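Local coordinates for AbiEi antitoxin C-terminal domain-containing protein (Mycobacterium tuberculosis, PDB 1ZEL) that is of unknown function but probably binds DNA, combining a winged-helix element with a domain related to the C-terminal domain of AbiEi antitoxins, at residues A[102-107]-A[176-181]; A[106-111]-A[122-127]; A[113-118]-A[208-213]; A[158-163]-A[182-187]; A[199-204]-A[289-294]. One frame throughout, in Å; residues are numbered along the deposited sequence. Where two conformers were deposited one is given.

Interaction 1: A[102-107]-A[176-181]; sequences FMLAGA and TGLPAL
L178 opens the contact by placing CD2 at the edge of the F102 ring, 4.1 Å from CZ, while its CB meets L104 CD1 where the two leucine side chains cross at about a right angle. The F102 ring also meets W93 and leans on helix 88-96, so L178 helps to enclose it. At P179 the backbone takes over: L104 N donates to P179 O at 2.9 Å. The pyrrolidine ring lies against the backbone of the other segment, with P179 CB 3.7 Å from F102 O. A180 is the bridged residue. Its CB rests on L104 CB at 3.8 Å, and the backbones around it form a single beta bridge of parallel bonding pattern, although the chains diverge by 55°. The bridge uses one edge of strand 103-104; M103 and A105 hydrogen-bond strand 124-127 along the other, and 176-181 therefore flanks an outer strand of the three-stranded mixed sheet. M103 bends at chi3 (75°), which turns CE to within 3.5 Å of A180 O. L181 N then gives the second bond, donating to L104 O at 2.9 Å. Beyond it the L181 side chain forks: CD1 packs on A105 CB at 3.7 Å, and CD2 reaches M103 SD at 4.0 Å.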
# COMPACT_ATOMS: atom_id res chain seq x y z
N PHE A 102 6.50 3.66 6.27
CA PHE A 102 5.33 3.70 5.40
C PHE A 102 4.42 2.56 5.78
O PHE A 102 4.85 1.58 6.42
CB PHE A 102 5.70 3.56 3.90
CG PHE A 102 6.43 2.26 3.56
CD1 PHE A 102 5.71 1.09 3.32
CD2 PHE A 102 7.82 2.23 3.46
CE1 PHE A 102 6.37 -0.11 3.05
CE2 PHE A 102 8.49 1.02 3.14
CZ PHE A 102 7.75 -0.14 2.95
N MET A 103 3.17 2.69 5.37
CA MET A 103 2.25 1.58 5.38
C MET A 103 1.54 1.51 4.04
O MET A 103 1.18 2.54 3.49
CB MET A 103 1.23 1.76 6.52
CG MET A 103 1.88 1.90 7.87
SD MET A 103 0.76 2.10 9.28
CE MET A 103 0.12 0.45 9.45
N LEU A 104 1.33 0.29 3.52
CA LEU A 104 0.47 0.11 2.36
C LEU A 104 -0.89 0.72 2.67
O LEU A 104 -1.41 0.55 3.78
CB LEU A 104 0.34 -1.38 2.01
CG LEU A 104 1.58 -2.07 1.46
CD1 LEU A 104 1.35 -3.57 1.26
CD2 LEU A 104 2.05 -1.41 0.16
N ALA A 105 -1.45 1.46 1.72
CA ALA A 105 -2.71 2.17 1.95
C ALA A 105 -3.69 1.94 0.81
O ALA A 105 -3.45 1.10 -0.07
CB ALA A 105 -2.47 3.68 2.16
N GLY A 106 -4.80 2.68 0.84
CA GLY A 106 -5.73 2.73 -0.29
C GLY A 106 -6.00 1.37 -0.89
O GLY A 106 -6.28 0.43 -0.16
N ALA A 107 -5.85 1.28 -2.22
CA ALA A 107 -6.15 0.05 -2.97
C ALA A 107 -5.32 -1.17 -2.56
O ALA A 107 -5.82 -2.30 -2.61
CB ALA A 107 -6.01 0.30 -4.47
N THR A 176 1.85 -9.46 2.41
CA THR A 176 3.12 -9.98 1.89
C THR A 176 4.32 -9.59 2.74
O THR A 176 5.46 -9.59 2.25
CB THR A 176 3.40 -9.52 0.44
OG1 THR A 176 3.85 -8.15 0.47
CG2 THR A 176 2.18 -9.65 -0.44
N GLY A 177 4.06 -9.23 3.99
CA GLY A 177 5.14 -8.93 4.91
C GLY A 177 5.38 -7.46 5.17
O GLY A 177 6.21 -7.13 6.01
N LEU A 178 4.69 -6.58 4.45
CA LEU A 178 4.86 -5.15 4.68
C LEU A 178 3.77 -4.66 5.62
O LEU A 178 2.73 -5.30 5.70
CB LEU A 178 4.75 -4.39 3.35
CG LEU A 178 5.86 -4.68 2.35
CD1 LEU A 178 5.46 -4.01 1.06
CD2 LEU A 178 7.22 -4.16 2.83
N PRO A 179 4.01 -3.54 6.31
CA PRO A 179 3.01 -2.88 7.16
C PRO A 179 1.90 -2.35 6.25
O PRO A 179 2.19 -1.90 5.14
CB PRO A 179 3.76 -1.70 7.76
CG PRO A 179 5.18 -1.95 7.51
CD PRO A 179 5.29 -2.81 6.30
N ALA A 180 0.64 -2.48 6.69
CA ALA A 180 -0.50 -2.07 5.89
C ALA A 180 -1.61 -1.57 6.81
O ALA A 180 -1.77 -2.04 7.95
CB ALA A 180 -1.00 -3.23 5.01
N LEU A 181 -2.38 -0.61 6.29
CA LEU A 181 -3.51 -0.05 7.01
C LEU A 181 -4.55 -1.13 7.23
O LEU A 181 -4.75 -1.99 6.35
CB LEU A 181 -4.16 1.07 6.20
CG LEU A 181 -3.36 2.36 5.98
CD1 LEU A 181 -4.27 3.43 5.36
CD2 LEU A 181 -2.67 2.84 7.26

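Interaction 2: A[106-111]-A[122-127]; sequences GASAAW and GRIPIW. With FMT (formic acid), chain F.
S108 meets P125 where helix 106-113 passes over strand 124-127, with helix and strand axes 6.7 Å apart at closest approach. From S108 CB, which points at the strand, P125 CG is 3.9 Å away. OG stands anti to the carbonyl carbon (chi1 -71°) and touches more: P125 CD at 3.3 Å on the proline ring, and CG2 of I124 at 4.0 Å. The same S108 OG donates to O2 of a formic acid molecule at 2.6 Å, so the hydroxyl has a polar partner beside the aliphatic I124 and P125. The other oxygen of the formic acid, O1, lies 4.0 Å from W111 CD1, one turn further along the helix. The P125 ring reaches back to the start of the helix, where its CG comes within 3.8 Å of A107 N. G106, with a positive phi of 43°, makes the sharp change from strand 103-104 into the helix next to this proline. Formic acid probably comes from the crystallisation liquor, but it may mark a small pocket, where S108, Y87 and Q119 hydrogen-bond it. The arrangement is that of a helix crossing a strand of a small mixed sheet almost at right angles (signed crossing angle -95°).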
# COMPACT_ATOMS: atom_id res chain seq x y z
N GLY A 106 -4.80 2.68 0.84
CA GLY A 106 -5.73 2.73 -0.29
C GLY A 106 -6.00 1.37 -0.89
O GLY A 106 -6.28 0.43 -0.16
N ALA A 107 -5.85 1.28 -2.22
CA ALA A 107 -6.15 0.05 -2.97
C ALA A 107 -5.32 -1.17 -2.56
O ALA A 107 -5.82 -2.30 -2.61
CB ALA A 107 -6.01 0.30 -4.47
N SER A 108 -4.07 -0.97 -2.15
CA SER A 108 -3.26 -2.12 -1.75
C SER A 108 -3.74 -2.73 -0.44
O SER A 108 -3.83 -3.95 -0.33
CB SER A 108 -1.77 -1.77 -1.66
OG SER A 108 -1.26 -1.57 -2.98
N ALA A 109 -4.02 -1.87 0.54
CA ALA A 109 -4.59 -2.30 1.80
C ALA A 109 -5.94 -2.98 1.56
O ALA A 109 -6.20 -4.05 2.11
CB ALA A 109 -4.76 -1.13 2.73
N ALA A 110 -6.81 -2.36 0.75
CA ALA A 110 -8.14 -2.93 0.46
C ALA A 110 -8.02 -4.30 -0.20
O ALA A 110 -8.84 -5.21 0.04
CB ALA A 110 -8.93 -1.97 -0.46
N TRP A 111 -7.03 -4.45 -1.08
CA TRP A 111 -6.86 -5.69 -1.83
C TRP A 111 -6.53 -6.84 -0.89
O TRP A 111 -7.17 -7.88 -0.91
CB TRP A 111 -5.77 -5.49 -2.91
CG TRP A 111 -5.19 -6.75 -3.49
CD1 TRP A 111 -3.90 -7.20 -3.38
CD2 TRP A 111 -5.87 -7.73 -4.31
NE1 TRP A 111 -3.74 -8.37 -4.06
CE2 TRP A 111 -4.93 -8.72 -4.65
CE3 TRP A 111 -7.17 -7.84 -4.80
CZ2 TRP A 111 -5.25 -9.83 -5.42
CZ3 TRP A 111 -7.50 -8.96 -5.56
CH2 TRP A 111 -6.54 -9.93 -5.87
N GLY A 122 -0.60 -0.29 -10.98
CA GLY A 122 -0.22 1.12 -10.99
C GLY A 122 0.73 1.41 -9.85
O GLY A 122 1.30 0.50 -9.25
N ARG A 123 0.89 2.69 -9.55
CA ARG A 123 1.76 3.06 -8.45
C ARG A 123 1.21 2.50 -7.14
O ARG A 123 -0.01 2.35 -6.98
CB ARG A 123 1.95 4.56 -8.40
CG ARG A 123 2.59 5.08 -9.68
CD ARG A 123 2.97 6.52 -9.52
NE ARG A 123 1.84 7.32 -9.06
CZ ARG A 123 1.95 8.50 -8.47
NH1 ARG A 123 3.15 9.03 -8.25
NH2 ARG A 123 0.86 9.16 -8.09
N ILE A 124 2.11 2.14 -6.25
CA ILE A 124 1.73 1.53 -4.96
C ILE A 124 1.28 2.62 -4.00
O ILE A 124 2.07 3.50 -3.64
CB ILE A 124 2.90 0.74 -4.32
CG1 ILE A 124 3.44 -0.31 -5.30
CG2 ILE A 124 2.42 0.11 -2.96
CD1 ILE A 124 4.99 -0.42 -5.34
N PRO A 125 0.01 2.57 -3.57
CA PRO A 125 -0.48 3.54 -2.59
C PRO A 125 0.04 3.25 -1.19
O PRO A 125 -0.13 2.14 -0.65
CB PRO A 125 -2.00 3.35 -2.66
CG PRO A 125 -2.15 1.90 -3.01
CD PRO A 125 -1.03 1.60 -3.96
N ILE A 126 0.70 4.25 -0.60
CA ILE A 126 1.16 4.16 0.78
C ILE A 126 0.73 5.35 1.60
O ILE A 126 0.39 6.39 1.06
CB ILE A 126 2.72 4.03 0.89
CG1 ILE A 126 3.41 5.27 0.29
CG2 ILE A 126 3.23 2.75 0.21
CD1 ILE A 126 4.92 5.29 0.56
N TRP A 127 0.77 5.19 2.91
CA TRP A 127 0.61 6.30 3.83
C TRP A 127 1.97 6.54 4.43
O TRP A 127 2.70 5.58 4.71
CB TRP A 127 -0.41 5.94 4.95
CG TRP A 127 -0.37 6.98 6.08
CD1 TRP A 127 -0.95 8.22 6.09
CD2 TRP A 127 0.39 6.89 7.31
NE1 TRP A 127 -0.63 8.89 7.26
CE2 TRP A 127 0.19 8.10 8.02
CE3 TRP A 127 1.20 5.90 7.87
CZ2 TRP A 127 0.77 8.33 9.27
CZ3 TRP A 127 1.78 6.13 9.10
CH2 TRP A 127 1.57 7.33 9.79
C FMT F . -0.82 -4.50 -5.16
O1 FMT F . -0.73 -5.73 -5.28
O2 FMT F . -1.17 -3.94 -4.11

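Interaction 3: A[113-118]-A[208-213]. With NA (sodium ion), chain C.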
# COMPACT_ATOMS: atom_id res chain seq x y z
N LEU A 113 -6.92 -6.96 2.38
CA LEU A 113 -7.98 -7.10 3.37
C LEU A 113 -9.19 -7.79 2.74
O LEU A 113 -10.07 -8.30 3.46
CB LEU A 113 -8.40 -5.73 3.92
CG LEU A 113 -7.48 -5.01 4.92
CD1 LEU A 113 -8.00 -3.59 5.25
CD2 LEU A 113 -7.30 -5.86 6.19
N GLY A 114 -9.22 -7.82 1.42
CA GLY A 114 -10.23 -8.63 0.70
C GLY A 114 -11.43 -7.88 0.16
O GLY A 114 -12.42 -8.51 -0.23
N TYR A 115 -11.31 -6.56 0.04
CA TYR A 115 -12.46 -5.74 -0.37
C TYR A 115 -12.49 -5.41 -1.87
O TYR A 115 -13.34 -4.63 -2.30
CB TYR A 115 -12.55 -4.46 0.48
CG TYR A 115 -12.46 -4.73 1.97
CD1 TYR A 115 -11.58 -4.01 2.78
CD2 TYR A 115 -13.20 -5.73 2.55
CE1 TYR A 115 -11.48 -4.28 4.14
CE2 TYR A 115 -13.10 -6.01 3.92
CZ TYR A 115 -12.25 -5.28 4.69
OH TYR A 115 -12.13 -5.56 6.03
N LEU A 116 -11.61 -6.01 -2.66
CA LEU A 116 -11.55 -5.67 -4.08
C LEU A 116 -11.67 -6.89 -4.96
O LEU A 116 -11.03 -7.92 -4.71
CB LEU A 116 -10.27 -4.89 -4.45
CG LEU A 116 -9.98 -3.52 -3.84
CD1 LEU A 116 -8.66 -2.98 -4.34
CD2 LEU A 116 -11.08 -2.52 -4.17
N ASP A 117 -12.48 -6.76 -6.00
CA ASP A 117 -12.64 -7.80 -7.01
C ASP A 117 -11.35 -8.13 -7.76
O ASP A 117 -11.07 -9.28 -8.06
CB ASP A 117 -13.72 -7.36 -8.00
CG ASP A 117 -15.10 -7.27 -7.35
OD1 ASP A 117 -15.40 -8.18 -6.53
OD2 ASP A 117 -15.86 -6.32 -7.66
N ARG A 118 -10.56 -7.10 -8.05
CA ARG A 118 -9.41 -7.23 -8.95
C ARG A 118 -8.17 -6.72 -8.27
O ARG A 118 -8.22 -5.70 -7.58
CB ARG A 118 -9.62 -6.41 -10.24
CG ARG A 118 -10.88 -6.70 -11.06
CD ARG A 118 -11.12 -8.19 -11.25
NE ARG A 118 -10.09 -8.84 -12.06
CZ ARG A 118 -9.67 -10.08 -11.85
NH1 ARG A 118 -10.18 -10.79 -10.85
NH2 ARG A 118 -8.74 -10.62 -12.63
N ASP A 208 -20.26 -3.59 2.60
CA ASP A 208 -20.81 -4.34 3.75
C ASP A 208 -19.69 -5.12 4.47
O ASP A 208 -19.57 -5.10 5.73
CB ASP A 208 -21.94 -5.28 3.31
CG ASP A 208 -21.55 -6.20 2.12
OD1 ASP A 208 -20.42 -6.16 1.56
OD2 ASP A 208 -22.43 -6.97 1.73
N ASP A 209 -18.85 -5.75 3.66
CA ASP A 209 -17.72 -6.55 4.13
C ASP A 209 -16.76 -5.65 4.92
O ASP A 209 -16.33 -6.01 6.02
CB ASP A 209 -17.01 -7.18 2.92
CG ASP A 209 -16.07 -8.34 3.29
OD1 ASP A 209 -15.86 -8.62 4.50
OD2 ASP A 209 -15.56 -8.99 2.36
N LEU A 210 -16.42 -4.49 4.37
CA LEU A 210 -15.50 -3.56 5.05
C LEU A 210 -16.04 -3.09 6.40
O LEU A 210 -15.37 -3.16 7.45
CB LEU A 210 -15.23 -2.37 4.13
CG LEU A 210 -14.57 -1.10 4.69
CD1 LEU A 210 -13.20 -1.35 5.24
CD2 LEU A 210 -14.49 -0.03 3.60
N VAL A 211 -17.29 -2.65 6.38
CA VAL A 211 -17.94 -2.03 7.52
C VAL A 211 -18.08 -3.01 8.68
O VAL A 211 -17.87 -2.65 9.83
CB VAL A 211 -19.31 -1.44 7.09
CG1 VAL A 211 -20.19 -1.14 8.30
CG2 VAL A 211 -19.09 -0.18 6.26
N ALA A 212 -18.44 -4.26 8.38
CA ALA A 212 -18.47 -5.32 9.38
C ALA A 212 -17.11 -5.55 10.09
O ALA A 212 -17.08 -6.09 11.20
CB ALA A 212 -18.97 -6.64 8.76
N ASP A 213 -16.01 -5.14 9.46
CA ASP A 213 -14.67 -5.35 10.02
C ASP A 213 -14.12 -4.17 10.81
O ASP A 213 -12.99 -4.25 11.28
CB ASP A 213 -13.64 -5.70 8.92
CG ASP A 213 -14.00 -6.97 8.18
OD1 ASP A 213 -14.79 -7.76 8.72
OD2 ASP A 213 -13.55 -7.17 7.03
NA NA C . -15.67 -8.37 6.73
O HOH W 1 -13.31 -10.16 1.71
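Y115 and L210 bring the two backbones to 6.6 Å between CA atoms, where the loop leaving helix 106-113 runs past the last turn of helix 207-212. G114 ends the first helix in a Schellman motif, its positive phi turning the chain so that Y115 points at the second. A water joins the G114 carbonyl to the D209 carboxylate, donating to G114 O at 2.7 Å and to D209 OD2 at 2.6 Å. The Y115 ring lies between L113 O on one face and L210 CA on the other; the L210 CA-H forms a CH-pi contact 3.9 Å from the ring centroid, 23° off the normal. L210 CD1 adds an apolar touch at 3.6 Å to Y115 CE1. D209 CG meets the ring at its edge, the carboxylate turned 81° against the ring plane. At the tip, Y115 OH donates to D213 OD2; the modelled 2.4 Å is very short and its exact length doubtful. That carboxylate also binds the sodium ion, through D213 OD1 at 2.3 Å and OD2 at 2.5 Å. D209 adds both its carbonyl O and OD1, with CG anti to its backbone N (chi1 -164°). Together with R167, D209 and D213 make up the sodium site, built at a helix C-terminus where two aspartates four residues apart converge on one ion, with Y115 as a second-shell residue bonded to D213.

Interaction 4: A[158-163]-A[182-187]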
# COMPACT_ATOMS: atom_id res chain seq x y z
N ALA A 158 -2.75 -0.16 11.92
CA ALA A 158 -2.70 -1.55 11.50
C ALA A 158 -4.00 -2.28 11.86
O ALA A 158 -4.68 -1.88 12.79
CB ALA A 158 -1.51 -2.22 12.22
N PRO A 159 -4.36 -3.35 11.13
CA PRO A 159 -5.56 -4.06 11.52
C PRO A 159 -5.39 -4.65 12.92
O PRO A 159 -4.26 -4.88 13.36
CB PRO A 159 -5.66 -5.20 10.50
CG PRO A 159 -4.27 -5.40 10.07
CD PRO A 159 -3.73 -3.99 9.96
N ARG A 160 -6.50 -4.85 13.62
CA ARG A 160 -6.44 -5.55 14.88
C ARG A 160 -6.00 -6.98 14.61
O ARG A 160 -6.58 -7.63 13.74
CB ARG A 160 -7.80 -5.52 15.58
CG ARG A 160 -8.11 -4.16 16.20
CD ARG A 160 -9.62 -3.91 16.36
NE ARG A 160 -10.46 -5.10 16.35
CZ ARG A 160 -11.31 -5.42 15.37
NH1 ARG A 160 -12.01 -6.54 15.49
NH2 ARG A 160 -11.46 -4.64 14.27
N PRO A 161 -4.98 -7.46 15.34
CA PRO A 161 -4.62 -8.88 15.23
C PRO A 161 -5.83 -9.82 15.33
O PRO A 161 -5.90 -10.77 14.56
CB PRO A 161 -3.67 -9.10 16.40
CG PRO A 161 -2.98 -7.74 16.52
CD PRO A 161 -4.09 -6.75 16.29
N ALA A 162 -6.75 -9.57 16.26
CA ALA A 162 -7.92 -10.45 16.41
C ALA A 162 -8.78 -10.48 15.16
O ALA A 162 -9.42 -11.50 14.87
CB ALA A 162 -8.78 -10.06 17.62
N LEU A 163 -8.80 -9.36 14.42
CA LEU A 163 -9.53 -9.28 13.16
C LEU A 163 -8.84 -10.19 12.13
O LEU A 163 -9.51 -11.00 11.48
CB LEU A 163 -9.65 -7.83 12.64
CG LEU A 163 -10.24 -7.78 11.22
CD1 LEU A 163 -11.76 -8.02 11.21
CD2 LEU A 163 -9.89 -6.51 10.47
N GLY A 182 -5.19 -1.09 8.38
CA GLY A 182 -6.33 -1.95 8.62
C GLY A 182 -7.60 -1.34 8.05
O GLY A 182 -7.55 -0.28 7.42
N PRO A 183 -8.74 -2.01 8.25
CA PRO A 183 -9.98 -1.54 7.64
C PRO A 183 -10.41 -0.17 8.17
O PRO A 183 -10.91 0.63 7.40
CB PRO A 183 -11.01 -2.60 8.02
CG PRO A 183 -10.43 -3.34 9.16
CD PRO A 183 -8.93 -3.27 8.99
N GLU A 184 -10.22 0.07 9.46
CA GLU A 184 -10.58 1.37 10.00
C GLU A 184 -9.78 2.49 9.37
O GLU A 184 -10.34 3.49 8.93
CB GLU A 184 -10.45 1.40 11.53
CG GLU A 184 -11.42 0.43 12.20
CD GLU A 184 -10.78 -0.89 12.57
OE1 GLU A 184 -9.69 -1.19 12.03
OE2 GLU A 184 -11.35 -1.63 13.40
N ALA A 185 -8.47 2.31 9.27
CA ALA A 185 -7.64 3.37 8.69
C ALA A 185 -7.91 3.52 7.21
O ALA A 185 -7.90 4.63 6.67
CB ALA A 185 -6.16 3.14 8.98
N LEU A 186 -8.20 2.40 6.54
CA LEU A 186 -8.59 2.45 5.14
C LEU A 186 -9.88 3.26 4.97
O LEU A 186 -9.94 4.15 4.13
CB LEU A 186 -8.80 1.04 4.60
CG LEU A 186 -9.41 0.98 3.20
CD1 LEU A 186 -8.50 1.60 2.11
CD2 LEU A 186 -9.72 -0.45 2.92
N LEU A 187 -10.88 2.96 5.79
CA LEU A 187 -12.17 3.62 5.64
C LEU A 187 -11.98 5.11 5.91
O LEU A 187 -12.52 5.97 5.18
CB LEU A 187 -13.21 3.02 6.59
CG LEU A 187 -14.67 3.43 6.38
CD1 LEU A 187 -15.61 2.29 6.81
CD2 LEU A 187 -14.97 4.74 7.18
O HOH W 2 -8.87 -3.77 12.54
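Two helix N-termini meet here, with R160 at the N-cap of helix 161-166 and G182 at that of helix 183-192. The chains come closest at P159 and G182, where P159 N lies 3.5 Å from G182 CA; lacking a side chain, G182 lets the proline backbone sit directly against it, and its own backbone also bonds L157. On one flank a salt bridge joins the helix starts. R160 NH2 donates to E184 OE2 at 3.1 Å, bent to 136° at the hydrogen, and meets the syn lone pair of that oxygen. The guanidinium and carboxylate planes stand 78° apart, so only this single N-H...O bond links them rather than a paired one. E184 OE2 is also bonded by S215 N, and R160 NH2 has a further, weak bond to D213 O. A water closes the same flank, accepting from R160 N at 2.8 Å and donating to E184 OE1 at 2.8 Å. The contact's other flank is apolar: P159 CB touches P183 CD at 4.1 Å. L163, its CG anti to the backbone N (chi1 172°), meets the proline tip to tip, and its CD2 presses on P183 CG at 3.5 Å, tighter than usual van der Waals contact.

Interaction 5: A[199-204]-A[289-294]; sequences PWADLV and VPLLRV
W200 O is gripped by two backbone N-H groups, V204 N at 2.8 Å and, more weakly, L203 N at 3.0 Å, and this short helix 200-203 sets up a helix-helix contact with the C-terminal helix 288-296. No hydrogen bond crosses the interface; its side-chain contacts are apolar. L291 is the residue that enters the neighbour: its side chain runs out extended, CD1 anti to CA (chi2 177°), and CD1 ends in the niche between W200 CB at 3.4 Å and A201 N at 3.6 Å. The other branch, CD2, is 4.2 Å from A201 CB at the exposed margin. The W200 indole leads away from L291 into the body of the protein, where NE1 bonds P194 O and the ring meets F197 edge-to-face; of its side chain, CB makes the contact. One turn on, V204 points toward the second helix. Its side chain crosses that of L291 at about a right angle, CG2 lying 3.9 Å from L291 CB. V204 CG2 touches both leucines, for it also meets L292 CD2 at 3.9 Å.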
# COMPACT_ATOMS: atom_id res chain seq x y z
N PRO A 199 -9.71 2.55 -7.27
CA PRO A 199 -10.75 1.63 -7.76
C PRO A 199 -12.08 1.63 -6.96
O PRO A 199 -12.51 0.59 -6.44
CB PRO A 199 -10.05 0.27 -7.74
CG PRO A 199 -9.07 0.39 -6.55
CD PRO A 199 -8.67 1.86 -6.47
N TRP A 200 -12.73 2.79 -6.90
CA TRP A 200 -14.02 2.88 -6.20
C TRP A 200 -15.05 1.87 -6.69
O TRP A 200 -15.74 1.24 -5.88
CB TRP A 200 -14.59 4.30 -6.29
CG TRP A 200 -13.98 5.21 -5.27
CD1 TRP A 200 -12.94 6.06 -5.45
CD2 TRP A 200 -14.34 5.30 -3.89
NE1 TRP A 200 -12.64 6.71 -4.28
CE2 TRP A 200 -13.50 6.26 -3.30
CE3 TRP A 200 -15.31 4.69 -3.10
CZ2 TRP A 200 -13.58 6.62 -1.95
CZ3 TRP A 200 -15.40 5.04 -1.76
CH2 TRP A 200 -14.54 6.01 -1.20
N ALA A 201 -15.16 1.70 -8.00
CA ALA A 201 -16.16 0.75 -8.55
C ALA A 201 -15.86 -0.67 -8.10
O ALA A 201 -16.77 -1.47 -7.93
CB ALA A 201 -16.24 0.84 -10.09
N ASP A 202 -14.59 -0.97 -7.90
CA ASP A 202 -14.14 -2.28 -7.43
C ASP A 202 -14.43 -2.45 -5.92
O ASP A 202 -14.62 -3.57 -5.43
CB ASP A 202 -12.63 -2.38 -7.68
CG ASP A 202 -12.19 -3.75 -8.14
OD1 ASP A 202 -11.30 -4.31 -7.49
OD2 ASP A 202 -12.71 -4.26 -9.16
N LEU A 203 -14.44 -1.34 -5.19
CA LEU A 203 -14.64 -1.40 -3.74
C LEU A 203 -16.13 -1.40 -3.37
O LEU A 203 -16.54 -2.16 -2.50
CB LEU A 203 -13.95 -0.21 -3.06
CG LEU A 203 -14.23 -0.03 -1.55
CD1 LEU A 203 -13.56 -1.15 -0.74
CD2 LEU A 203 -13.75 1.31 -1.10
N VAL A 204 -16.92 -0.55 -4.02
CA VAL A 204 -18.26 -0.23 -3.52
C VAL A 204 -19.20 -1.43 -3.36
O VAL A 204 -20.06 -1.38 -2.50
CB VAL A 204 -18.96 0.96 -4.24
CG1 VAL A 204 -18.26 2.27 -3.89
CG2 VAL A 204 -19.04 0.76 -5.77
N VAL A 289 -23.39 5.52 -4.38
CA VAL A 289 -24.64 5.05 -5.03
C VAL A 289 -24.61 5.19 -6.58
O VAL A 289 -24.92 4.23 -7.29
CB VAL A 289 -25.90 5.64 -4.34
CG1 VAL A 289 -27.18 5.08 -4.95
CG2 VAL A 289 -25.87 5.28 -2.86
N PRO A 290 -24.17 6.34 -7.10
CA PRO A 290 -24.00 6.44 -8.56
C PRO A 290 -23.12 5.36 -9.23
O PRO A 290 -23.45 4.91 -10.34
CB PRO A 290 -23.36 7.82 -8.74
CG PRO A 290 -23.83 8.58 -7.56
CD PRO A 290 -23.82 7.61 -6.44
N LEU A 291 -22.01 4.95 -8.59
CA LEU A 291 -21.24 3.80 -9.07
C LEU A 291 -22.02 2.50 -8.97
O LEU A 291 -21.97 1.70 -9.90
CB LEU A 291 -19.92 3.61 -8.32
CG LEU A 291 -18.80 4.57 -8.71
CD1 LEU A 291 -17.59 4.30 -7.85
CD2 LEU A 291 -18.43 4.48 -10.20
N LEU A 292 -22.69 2.27 -7.84
CA LEU A 292 -23.51 1.07 -7.66
C LEU A 292 -24.60 0.98 -8.73
O LEU A 292 -24.95 -0.11 -9.19
CB LEU A 292 -24.13 1.05 -6.28
CG LEU A 292 -23.14 0.77 -5.16
CD1 LEU A 292 -23.83 0.92 -3.85
CD2 LEU A 292 -22.60 -0.66 -5.33
N ARG A 293 -25.11 2.15 -9.13
CA ARG A 293 -26.10 2.23 -10.20
C ARG A 293 -25.56 1.88 -11.59
O ARG A 293 -26.25 1.25 -12.37
CB ARG A 293 -26.78 3.60 -10.20
CG ARG A 293 -27.94 3.60 -9.25
CD ARG A 293 -28.48 4.97 -8.93
NE ARG A 293 -29.30 4.87 -7.72
CZ ARG A 293 -29.91 5.88 -7.12
NH1 ARG A 293 -29.78 7.11 -7.59
NH2 ARG A 293 -30.63 5.65 -6.02
N VAL A 294 -24.33 2.29 -11.89
CA VAL A 294 -23.69 1.95 -13.16
C VAL A 294 -23.39 0.45 -13.19
O VAL A 294 -23.63 -0.22 -14.20
CB VAL A 294 -22.40 2.78 -13.42
CG1 VAL A 294 -21.77 2.40 -14.75
CG2 VAL A 294 -22.69 4.29 -13.38

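Interactions 1 and 2 lie near the centre of the chain, about 7 Å apart between centres; they share G106 and A107 and use adjoining strands of one sheet, with helix 106-113 following strand 103-104. That helix leads straight into interaction 3, about 15 Å from interaction 1 between centres, whose segments alternate with those of interaction 1 along the chain. Interaction 4 nests inside the loop that interaction 3 closes, their centres about 11 Å apart, and L113 touches P183 between them. These four lie within the AbiEi antitoxin C-terminal range. Interaction 5, about 13 Å from interaction 3 between centres and linked by D202 and R118, ties the C-terminal helix to this body.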